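Local coordinates for protein lipase-specific foldase (Burkholderia glumae, PDB 2ES4) that helps the extracellular lipase to fold during its passage through the periplasm, acting as a lipase-specific chaperone, at residues Thr249-Gln252 with Met253-Gln256; Ala308-Arg311 with Gln312-Thr316; Ala232-Asp235 with Ala236-Ile240; Ala255-Ala258 with Gln259-Gly262. All coordinates share one frame; numbering follows the deposited sequence.

Contact 1: residues Thr249-Gln252 with Met253-Gln256; sequences TPDQ and MRAQ
D251 and R254 form a salt bridge one turn apart at the start of helix 250-258, beside an N-terminal capping box. D251 OD1 accepts from R254 NH1 at 2.7 Å. The two side chains run side by side and point the same way. OD1 uses its anti lone pair, on the side away from OD2. It lies in the guanidinium plane at the edge, although the carboxylate plane is turned 53° against that plane. The arginine chain leaves with CG anti to its backbone N and bends at chi3 (-57°), which brings the guanidinium back over the first turn.

Two waters brace the pair. One joins D251 O to R254 NH1. The other joins D251 OD1 to R254 NH2, with NH2 donating to it at 2.6 Å. P250 O sits over one guanidinium face, near the rim, and accepts from R254 N.

The M253 chain, bent at chi2 and chi3, leads away from this turn toward the neighbouring helices. It is buried against I240 and L243 of helix 221-245 and A269 of helix 263-294. The cap itself is T249, the residue just before the helix. T249 OG1 accepts from Q252 N at 3.2 Å. In return, T249 N gives a nearly straight bond to Q252 OE1 at 3.0 Å, in the amide carbonyl plane and on a lone pair.

Contact 2: residues Ala308-Arg311 with Gln312-Thr316; sequences AQLR and QQTFT
T314 and L310 make the tight part of this contact. L310 O takes two bonds from one residue. T314 OG1 donates to L310 O at 2.7 Å, and T314 N donates to the same oxygen at 2.9 Å. The two donors come from opposite faces of the carbonyl plane, and the hydroxyl stands above that plane, not on a lone pair. T314 OG1 lies beside its own backbone N (chi1 -55°), which turns the hydroxyl back to the preceding turn. The leucine lies alongside, pointing the same way, and its CD1 is 3.6 Å from T314 OG1.

F315, next in the chain, is also held closely. Its N donates to R311 O at 2.9 Å, and CD2 at the ring edge lies 3.5 Å from R311 O. T314 CG2 sits over the centre of one ring face. This is the C-terminal end of helix 300-314, and F315 is the first residue to leave helical backbone angles. Its buried ring meets Y286 edge-to-face and also meets W279, both on helix 263-294. L310 packs on that helix too. R311 lies against Y286 and against A324 and A325 of helix 320-328.

The solvent side is looser. Q309 and Q313 are exposed, and their side chains cross obliquely. Their amide planes are only 12° apart, yet the nearest side-chain approach is 3.9 Å, from Q309 CG to Q313 OE1. On another side of the helix, Q312 lies alongside R311, pointing the same way. Q312 OE1 stands at the guanidinium edge, 3.6 Å from R311 NH1, with the amide plane turned 47° from the guanidinium.

Contact 3: residues Ala232-Asp235 with Ala236-Ile240; sequences AQQD and AVTKI
The Q234 side chain crosses that of T238 at about a right angle, one turn on in helix 221-245. Q234 NE2 donates to T238 OG1 at 3.1 Å. The bond is close to straight (166°), and OG1 lies near the amide plane. Q234 CG is anti to the backbone N, and the bend at chi2 (57°) brings the amide over the next turn. On the threonine, OG1 lies beside the backbone N and faces Q234. The backbone of the same pair is joined too: T238 N donates to Q234 O at 2.9 Å.

V237 lies against the same amide. Its CB is 3.7 Å from Q234 NE2, and its CG1 lies a little farther off. Along the next backbone carbonyl, K239 CG rests 3.1 Å from D235 O, which also accepts from K239 N. The lysine chain then bends at chi3 and chi4.

The other end of the Q234 amide serves the partner protein: OE1 is hydrogen-bonded to an aromatic side chain of that chain. Q233, V237 and I240 also touch the partner. The amide therefore uses both ends. The bond from NE2 to T238 probably limits its rotation and may help hold OE1 toward the other chain.

Contact 4: residues Ala255-Ala258 with Gln259-Gly262; sequences AQIA and QTLG
The end of helix 250-258 and the short loop leading to helix 263-294 make this contact. Three backbone N-H groups converge on one carbonyl, I257 O. L261 N is the closest of them at 2.7 Å and comes nearly along the C=O axis. T260 N, at 3.1 Å, stands well above the carbonyl plane. G262 N completes the set at 3.2 Å. The chain thus folds tightly round the last turn, and G262 reaches the N-cap position of the next helix with a positive phi of 106°.

Beside the turn, T260 OG1 lies between the I257 and Q256 carbonyl oxygens, 3.2 Å from each. I257 and L261 run side by side, pointing the same way, and I257 CG2 packs on L261 CB at 3.8 Å. I257 is buried against L243 of helix 221-245 and A266 of helix 263-294, while L261 touches A236.

The exposed edge is polar. Q259 CG sits between its backbone N and carbonyl carbon (chi1 62°), close to Q256 O. From there the extended chain passes the Q256 side chain at a slant, with amide planes 73° apart. A single water joins them, accepting from Q256 NE2 at 3.0 Å and from Q259 NE2 at 2.8 Å.

From the N terminus, contact 3 comes first, within helix 221-245. Contact 1 follows at the start of helix 250-258, and contact 4 at the end of that helix. Contacts 1 and 4 share A255 and Q256. Contact 2 comes last, at the end of helix 300-314. Each is local, so none closes a long loop and none nests or crosses. Helices 221-245 and 250-258 pack together: M253 CE of contact 1 is 3.6 Å from I240 O of contact 3, and I240 CG1 of contact 3 is 3.8 Å from I257 CD1 of contact 4. Contact 2 stands apart, its centre about 32 Å from that of contact 1. Helix 263-294 touches contacts 1, 2 and 4.

Contact 1: residues Thr249-Gln252 with Met253-Gln256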
loop_
_atom_site.group_PDB
_atom_site.type_symbol
_atom_site.label_atom_id
_atom_site.label_comp_id
_atom_site.label_asym_id
_atom_site.label_seq_id
_atom_site.Cartn_x
_atom_site.Cartn_y
_atom_site.Cartn_z
ATOM N N THR B 249 5.971 1.113 -33.222
ATOM C CA THR B 249 6.428 2.457 -33.551
ATOM C C THR B 249 5.280 3.393 -33.138
ATOM O O THR B 249 4.180 2.913 -32.837
ATOM C CB THR B 249 6.655 2.607 -35.078
ATOM O OG1 THR B 249 5.408 2.460 -35.766
ATOM C CG2 THR B 249 7.667 1.607 -35.581
ATOM N N PRO B 250 5.520 4.720 -33.083
ATOM C CA PRO B 250 4.438 5.634 -32.705
ATOM C C PRO B 250 3.212 5.545 -33.620
ATOM O O PRO B 250 2.079 5.615 -33.141
ATOM C CB PRO B 250 5.105 6.981 -32.816
ATOM C CG PRO B 250 6.512 6.665 -32.379
ATOM C CD PRO B 250 6.809 5.448 -33.120
ATOM N N ASP B 251 3.445 5.328 -34.919
ATOM C CA ASP B 251 2.354 5.199 -35.891
ATOM C C ASP B 251 1.548 3.928 -35.671
ATOM O O ASP B 251 0.318 3.954 -35.752
ATOM C CB ASP B 251 2.873 5.223 -37.334
ATOM C CG ASP B 251 3.323 6.605 -37.780
ATOM O OD1 ASP B 251 2.728 7.616 -37.346
ATOM O OD2 ASP B 251 4.279 6.683 -38.582
ATOM N N GLN B 252 2.236 2.826 -35.367
ATOM C CA GLN B 252 1.568 1.549 -35.119
ATOM C C GLN B 252 0.772 1.613 -33.822
ATOM O O GLN B 252 -0.348 1.097 -33.746
ATOM C CB GLN B 252 2.572 0.412 -35.031
ATOM C CG GLN B 252 3.331 0.144 -36.313
ATOM C CD GLN B 252 4.362 -0.949 -36.145
ATOM O OE1 GLN B 252 5.143 -0.944 -35.193
ATOM N NE2 GLN B 252 4.363 -1.903 -37.068
ATOM N N MET B 253 1.351 2.271 -32.819
ATOM C CA MET B 253 0.702 2.449 -31.522
ATOM C C MET B 253 -0.590 3.239 -31.726
ATOM O O MET B 253 -1.647 2.820 -31.271
ATOM C CB MET B 253 1.623 3.202 -30.564
ATOM C CG MET B 253 1.004 3.534 -29.213
ATOM S SD MET B 253 0.650 2.120 -28.161
ATOM C CE MET B 253 2.241 1.890 -27.392
ATOM N N ARG B 254 -0.499 4.336 -32.474
ATOM C CA ARG B 254 -1.655 5.176 -32.757
ATOM C C ARG B 254 -2.742 4.405 -33.498
ATOM O O ARG B 254 -3.895 4.433 -33.091
ATOM C CB ARG B 254 -1.262 6.387 -33.593
ATOM C CG ARG B 254 -2.406 7.395 -33.805
ATOM C CD ARG B 254 -2.046 8.510 -34.774
ATOM N NE ARG B 254 -0.849 9.253 -34.373
ATOM C CZ ARG B 254 0.336 9.146 -34.969
ATOM N NH1 ARG B 254 0.494 8.324 -36.002
ATOM N NH2 ARG B 254 1.371 9.841 -34.520
ATOM N N ALA B 255 -2.349 3.686 -34.549
ATOM C CA ALA B 255 -3.286 2.911 -35.365
ATOM C C ALA B 255 -4.046 1.844 -34.592
ATOM O O ALA B 255 -5.279 1.795 -34.643
ATOM C CB ALA B 255 -2.570 2.288 -36.543
ATOM N N GLN B 256 -3.313 1.026 -33.841
ATOM C CA GLN B 256 -3.921 -0.038 -33.060
ATOM C C GLN B 256 -4.800 0.460 -31.914
ATOM O O GLN B 256 -5.898 -0.061 -31.693
ATOM C CB GLN B 256 -2.856 -1.003 -32.539
ATOM C CG GLN B 256 -3.427 -2.234 -31.832
ATOM C CD GLN B 256 -4.454 -2.969 -32.677
ATOM O OE1 GLN B 256 -4.192 -3.307 -33.836
ATOM N NE2 GLN B 256 -5.644 -3.173 -32.118
HETATM O O HOH W 1 -1.288 6.059 -37.336
HETATM O O HOH W 2 3.860 9.908 -35.292
#

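Contact 2: residues Ala308-Arg311 with Gln312-Thr316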
loop_
_atom_site.group_PDB
_atom_site.type_symbol
_atom_site.label_atom_id
_atom_site.label_comp_id
_atom_site.label_asym_id
_atom_site.label_seq_id
_atom_site.Cartn_x
_atom_site.Cartn_y
_atom_site.Cartn_z
ATOM N N ALA B 308 28.718 13.589 -13.183
ATOM C CA ALA B 308 27.558 14.231 -12.567
ATOM C C ALA B 308 27.316 15.592 -13.207
ATOM O O ALA B 308 26.173 15.961 -13.492
ATOM C CB ALA B 308 27.753 14.377 -11.072
ATOM N N GLN B 309 28.409 16.295 -13.496
ATOM C CA GLN B 309 28.348 17.605 -14.132
ATOM C C GLN B 309 27.809 17.483 -15.551
ATOM O O GLN B 309 26.941 18.259 -15.950
ATOM C CB GLN B 309 29.729 18.253 -14.144
ATOM C CG GLN B 309 29.786 19.600 -14.844
ATOM C CD GLN B 309 31.139 20.254 -14.732
ATOM O OE1 GLN B 309 32.154 19.699 -15.158
ATOM N NE2 GLN B 309 31.165 21.446 -14.151
ATOM N N LEU B 310 28.312 16.498 -16.296
ATOM C CA LEU B 310 27.860 16.261 -17.664
ATOM C C LEU B 310 26.368 15.946 -17.667
ATOM O O LEU B 310 25.638 16.441 -18.521
ATOM C CB LEU B 310 28.626 15.097 -18.303
ATOM C CG LEU B 310 28.123 14.630 -19.675
ATOM C CD1 LEU B 310 28.342 15.705 -20.729
ATOM C CD2 LEU B 310 28.793 13.352 -20.061
ATOM N N ARG B 311 25.925 15.154 -16.691
ATOM C CA ARG B 311 24.514 14.792 -16.577
ATOM C C ARG B 311 23.653 16.018 -16.323
ATOM O O ARG B 311 22.622 16.192 -16.969
ATOM C CB ARG B 311 24.297 13.806 -15.449
ATOM C CG ARG B 311 23.981 12.423 -15.893
ATOM C CD ARG B 311 23.499 11.516 -14.795
ATOM N NE ARG B 311 24.494 11.183 -13.784
ATOM C CZ ARG B 311 24.687 11.875 -12.665
ATOM N NH1 ARG B 311 23.955 12.958 -12.404
ATOM N NH2 ARG B 311 25.638 11.507 -11.822
ATOM N N GLN B 312 24.114 16.879 -15.414
ATOM C CA GLN B 312 23.412 18.115 -15.069
ATOM C C GLN B 312 23.306 19.091 -16.225
ATOM O O GLN B 312 22.325 19.826 -16.331
ATOM C CB GLN B 312 24.096 18.809 -13.888
ATOM C CG GLN B 312 23.423 18.600 -12.535
ATOM C CD GLN B 312 23.435 17.155 -12.070
ATOM O OE1 GLN B 312 22.721 16.308 -12.607
ATOM N NE2 GLN B 312 24.247 16.865 -11.061
ATOM N N GLN B 313 24.309 19.088 -17.097
ATOM C CA GLN B 313 24.318 19.986 -18.249
ATOM C C GLN B 313 23.523 19.439 -19.425
ATOM O O GLN B 313 22.954 20.203 -20.206
ATOM C CB GLN B 313 25.751 20.270 -18.693
ATOM C CG GLN B 313 26.631 20.864 -17.607
ATOM C CD GLN B 313 28.078 20.996 -18.032
ATOM O OE1 GLN B 313 28.688 20.044 -18.525
ATOM N NE2 GLN B 313 28.641 22.179 -17.833
ATOM N N THR B 314 23.469 18.114 -19.528
ATOM C CA THR B 314 22.774 17.432 -20.618
ATOM C C THR B 314 21.264 17.278 -20.410
ATOM O O THR B 314 20.485 17.389 -21.364
ATOM C CB THR B 314 23.396 16.030 -20.857
ATOM O OG1 THR B 314 24.805 16.167 -21.088
ATOM C CG2 THR B 314 22.769 15.338 -22.058
ATOM N N PHE B 315 20.867 16.972 -19.181
ATOM C CA PHE B 315 19.466 16.756 -18.848
ATOM C C PHE B 315 19.000 17.852 -17.914
ATOM O O PHE B 315 19.251 17.802 -16.705
ATOM C CB PHE B 315 19.309 15.389 -18.187
ATOM C CG PHE B 315 19.784 14.251 -19.030
ATOM C CD1 PHE B 315 19.020 13.804 -20.122
ATOM C CD2 PHE B 315 21.011 13.631 -18.753
ATOM C CE1 PHE B 315 19.476 12.745 -20.937
ATOM C CE2 PHE B 315 21.474 12.577 -19.556
ATOM C CZ PHE B 315 20.709 12.133 -20.649
ATOM N N THR B 316 18.336 18.854 -18.482
ATOM C CA THR B 316 17.869 19.987 -17.701
ATOM C C THR B 316 16.374 20.041 -17.425
ATOM O O THR B 316 15.909 20.908 -16.678
ATOM C CB THR B 316 18.363 21.301 -18.296
ATOM O OG1 THR B 316 17.945 21.406 -19.659
ATOM C CG2 THR B 316 19.894 21.375 -18.226
#

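Contact 3: residues Ala232-Asp235 with Ala236-Ile240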
loop_
_atom_site.group_PDB
_atom_site.type_symbol
_atom_site.label_atom_id
_atom_site.label_comp_id
_atom_site.label_asym_id
_atom_site.label_seq_id
_atom_site.Cartn_x
_atom_site.Cartn_y
_atom_site.Cartn_z
ATOM N N ALA B 232 -11.883 -4.063 -16.987
ATOM C CA ALA B 232 -11.952 -3.275 -18.221
ATOM C C ALA B 232 -11.038 -2.063 -18.105
ATOM O O ALA B 232 -10.336 -1.705 -19.055
ATOM C CB ALA B 232 -13.377 -2.824 -18.483
ATOM N N GLN B 233 -11.026 -1.471 -16.912
ATOM C CA GLN B 233 -10.207 -0.302 -16.608
ATOM C C GLN B 233 -8.721 -0.613 -16.803
ATOM O O GLN B 233 -7.991 0.165 -17.425
ATOM C CB GLN B 233 -10.473 0.127 -15.168
ATOM C CG GLN B 233 -9.880 1.435 -14.780
ATOM C CD GLN B 233 -10.173 1.816 -13.351
ATOM O OE1 GLN B 233 -9.695 1.178 -12.411
ATOM N NE2 GLN B 233 -10.964 2.864 -13.178
ATOM N N GLN B 234 -8.305 -1.781 -16.319
ATOM C CA GLN B 234 -6.918 -2.215 -16.435
ATOM C C GLN B 234 -6.562 -2.731 -17.828
ATOM O O GLN B 234 -5.429 -2.556 -18.286
ATOM C CB GLN B 234 -6.600 -3.277 -15.374
ATOM C CG GLN B 234 -5.199 -3.924 -15.475
ATOM C CD GLN B 234 -4.057 -2.914 -15.429
ATOM O OE1 GLN B 234 -4.014 -2.047 -14.558
ATOM N NE2 GLN B 234 -3.138 -3.011 -16.387
ATOM N N ASP B 235 -7.519 -3.378 -18.487
ATOM C CA ASP B 235 -7.291 -3.919 -19.823
ATOM C C ASP B 235 -6.896 -2.869 -20.852
ATOM O O ASP B 235 -6.110 -3.158 -21.746
ATOM C CB ASP B 235 -8.493 -4.718 -20.316
ATOM C CG ASP B 235 -8.445 -6.173 -19.875
ATOM O OD1 ASP B 235 -7.485 -6.879 -20.253
ATOM O OD2 ASP B 235 -9.364 -6.616 -19.157
ATOM N N ALA B 236 -7.396 -1.644 -20.685
ATOM C CA ALA B 236 -7.064 -0.541 -21.588
ATOM C C ALA B 236 -5.583 -0.218 -21.425
ATOM O O ALA B 236 -4.862 -0.043 -22.408
ATOM C CB ALA B 236 -7.901 0.676 -21.270
ATOM N N VAL B 237 -5.128 -0.205 -20.173
ATOM C CA VAL B 237 -3.722 0.051 -19.862
ATOM C C VAL B 237 -2.867 -1.086 -20.432
ATOM O O VAL B 237 -1.824 -0.835 -21.034
ATOM C CB VAL B 237 -3.494 0.147 -18.332
ATOM C CG1 VAL B 237 -2.020 0.301 -18.009
ATOM C CG2 VAL B 237 -4.280 1.303 -17.763
ATOM N N THR B 238 -3.340 -2.323 -20.273
ATOM C CA THR B 238 -2.627 -3.501 -20.769
ATOM C C THR B 238 -2.457 -3.495 -22.289
ATOM O O THR B 238 -1.425 -3.940 -22.791
ATOM C CB THR B 238 -3.322 -4.811 -20.341
ATOM O OG1 THR B 238 -3.386 -4.867 -18.912
ATOM C CG2 THR B 238 -2.566 -6.035 -20.845
ATOM N N LYS B 239 -3.451 -2.979 -23.013
ATOM C CA LYS B 239 -3.369 -2.919 -24.474
ATOM C C LYS B 239 -2.204 -2.039 -24.907
ATOM O O LYS B 239 -1.460 -2.388 -25.825
ATOM C CB LYS B 239 -4.655 -2.373 -25.073
ATOM C CG LYS B 239 -5.883 -3.220 -24.791
ATOM C CD LYS B 239 -7.093 -2.700 -25.523
ATOM C CE LYS B 239 -6.911 -2.942 -26.981
ATOM N NZ LYS B 239 -6.828 -4.368 -27.361
ATOM N N ILE B 240 -2.021 -0.928 -24.193
ATOM C CA ILE B 240 -0.934 0.002 -24.477
ATOM C C ILE B 240 0.401 -0.655 -24.126
ATOM O O ILE B 240 1.332 -0.637 -24.936
ATOM C CB ILE B 240 -1.095 1.318 -23.685
ATOM C CG1 ILE B 240 -2.394 2.018 -24.098
ATOM C CG2 ILE B 240 0.101 2.237 -23.928
ATOM C CD1 ILE B 240 -2.698 3.288 -23.332
#

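Contact 4: residues Ala255-Ala258 with Gln259-Gly262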
loop_
_atom_site.group_PDB
_atom_site.type_symbol
_atom_site.label_atom_id
_atom_site.label_comp_id
_atom_site.label_asym_id
_atom_site.label_seq_id
_atom_site.Cartn_x
_atom_site.Cartn_y
_atom_site.Cartn_z
ATOM N N ALA B 255 -2.349 3.686 -34.549
ATOM C CA ALA B 255 -3.286 2.911 -35.365
ATOM C C ALA B 255 -4.046 1.844 -34.592
ATOM O O ALA B 255 -5.279 1.795 -34.643
ATOM C CB ALA B 255 -2.570 2.288 -36.543
ATOM N N GLN B 256 -3.313 1.026 -33.841
ATOM C CA GLN B 256 -3.921 -0.038 -33.060
ATOM C C GLN B 256 -4.800 0.460 -31.914
ATOM O O GLN B 256 -5.898 -0.061 -31.693
ATOM C CB GLN B 256 -2.856 -1.003 -32.539
ATOM C CG GLN B 256 -3.427 -2.234 -31.832
ATOM C CD GLN B 256 -4.454 -2.969 -32.677
ATOM O OE1 GLN B 256 -4.192 -3.307 -33.836
ATOM N NE2 GLN B 256 -5.644 -3.173 -32.118
ATOM N N ILE B 257 -4.315 1.460 -31.189
ATOM C CA ILE B 257 -5.077 2.013 -30.079
ATOM C C ILE B 257 -6.313 2.774 -30.558
ATOM O O ILE B 257 -7.356 2.733 -29.905
ATOM C CB ILE B 257 -4.201 2.919 -29.194
ATOM C CG1 ILE B 257 -3.085 2.109 -28.538
ATOM C CG2 ILE B 257 -5.026 3.586 -28.095
ATOM C CD1 ILE B 257 -3.569 1.004 -27.614
ATOM N N ALA B 258 -6.199 3.434 -31.708
ATOM C CA ALA B 258 -7.315 4.197 -32.269
ATOM C C ALA B 258 -8.539 3.353 -32.546
ATOM O O ALA B 258 -9.666 3.815 -32.353
ATOM C CB ALA B 258 -6.895 4.924 -33.519
ATOM N N GLN B 259 -8.314 2.101 -32.938
ATOM C CA GLN B 259 -9.419 1.199 -33.235
ATOM C C GLN B 259 -9.903 0.367 -32.054
ATOM O O GLN B 259 -10.675 -0.578 -32.231
ATOM C CB GLN B 259 -9.093 0.307 -34.435
ATOM C CG GLN B 259 -7.900 -0.607 -34.253
ATOM C CD GLN B 259 -7.678 -1.504 -35.444
ATOM O OE1 GLN B 259 -7.577 -1.035 -36.580
ATOM N NE2 GLN B 259 -7.600 -2.808 -35.197
ATOM N N THR B 260 -9.424 0.694 -30.852
ATOM C CA THR B 260 -9.839 -0.014 -29.648
ATOM C C THR B 260 -10.224 0.958 -28.539
ATOM O O THR B 260 -11.343 0.905 -28.027
ATOM C CB THR B 260 -8.767 -0.981 -29.144
ATOM O OG1 THR B 260 -7.521 -0.293 -28.969
ATOM C CG2 THR B 260 -8.573 -2.158 -30.108
ATOM N N LEU B 261 -9.317 1.871 -28.199
ATOM C CA LEU B 261 -9.573 2.857 -27.149
ATOM C C LEU B 261 -10.054 4.205 -27.658
ATOM O O LEU B 261 -10.530 5.031 -26.875
ATOM C CB LEU B 261 -8.326 3.055 -26.283
ATOM C CG LEU B 261 -7.752 1.813 -25.596
ATOM C CD1 LEU B 261 -6.573 2.219 -24.726
ATOM C CD2 LEU B 261 -8.832 1.139 -24.761
ATOM N N GLY B 262 -9.932 4.431 -28.962
ATOM C CA GLY B 262 -10.363 5.697 -29.524
ATOM C C GLY B 262 -9.194 6.583 -29.903
ATOM O O GLY B 262 -8.083 6.400 -29.380
HETATM O O HOH W 3 -8.289 -4.311 -32.991
#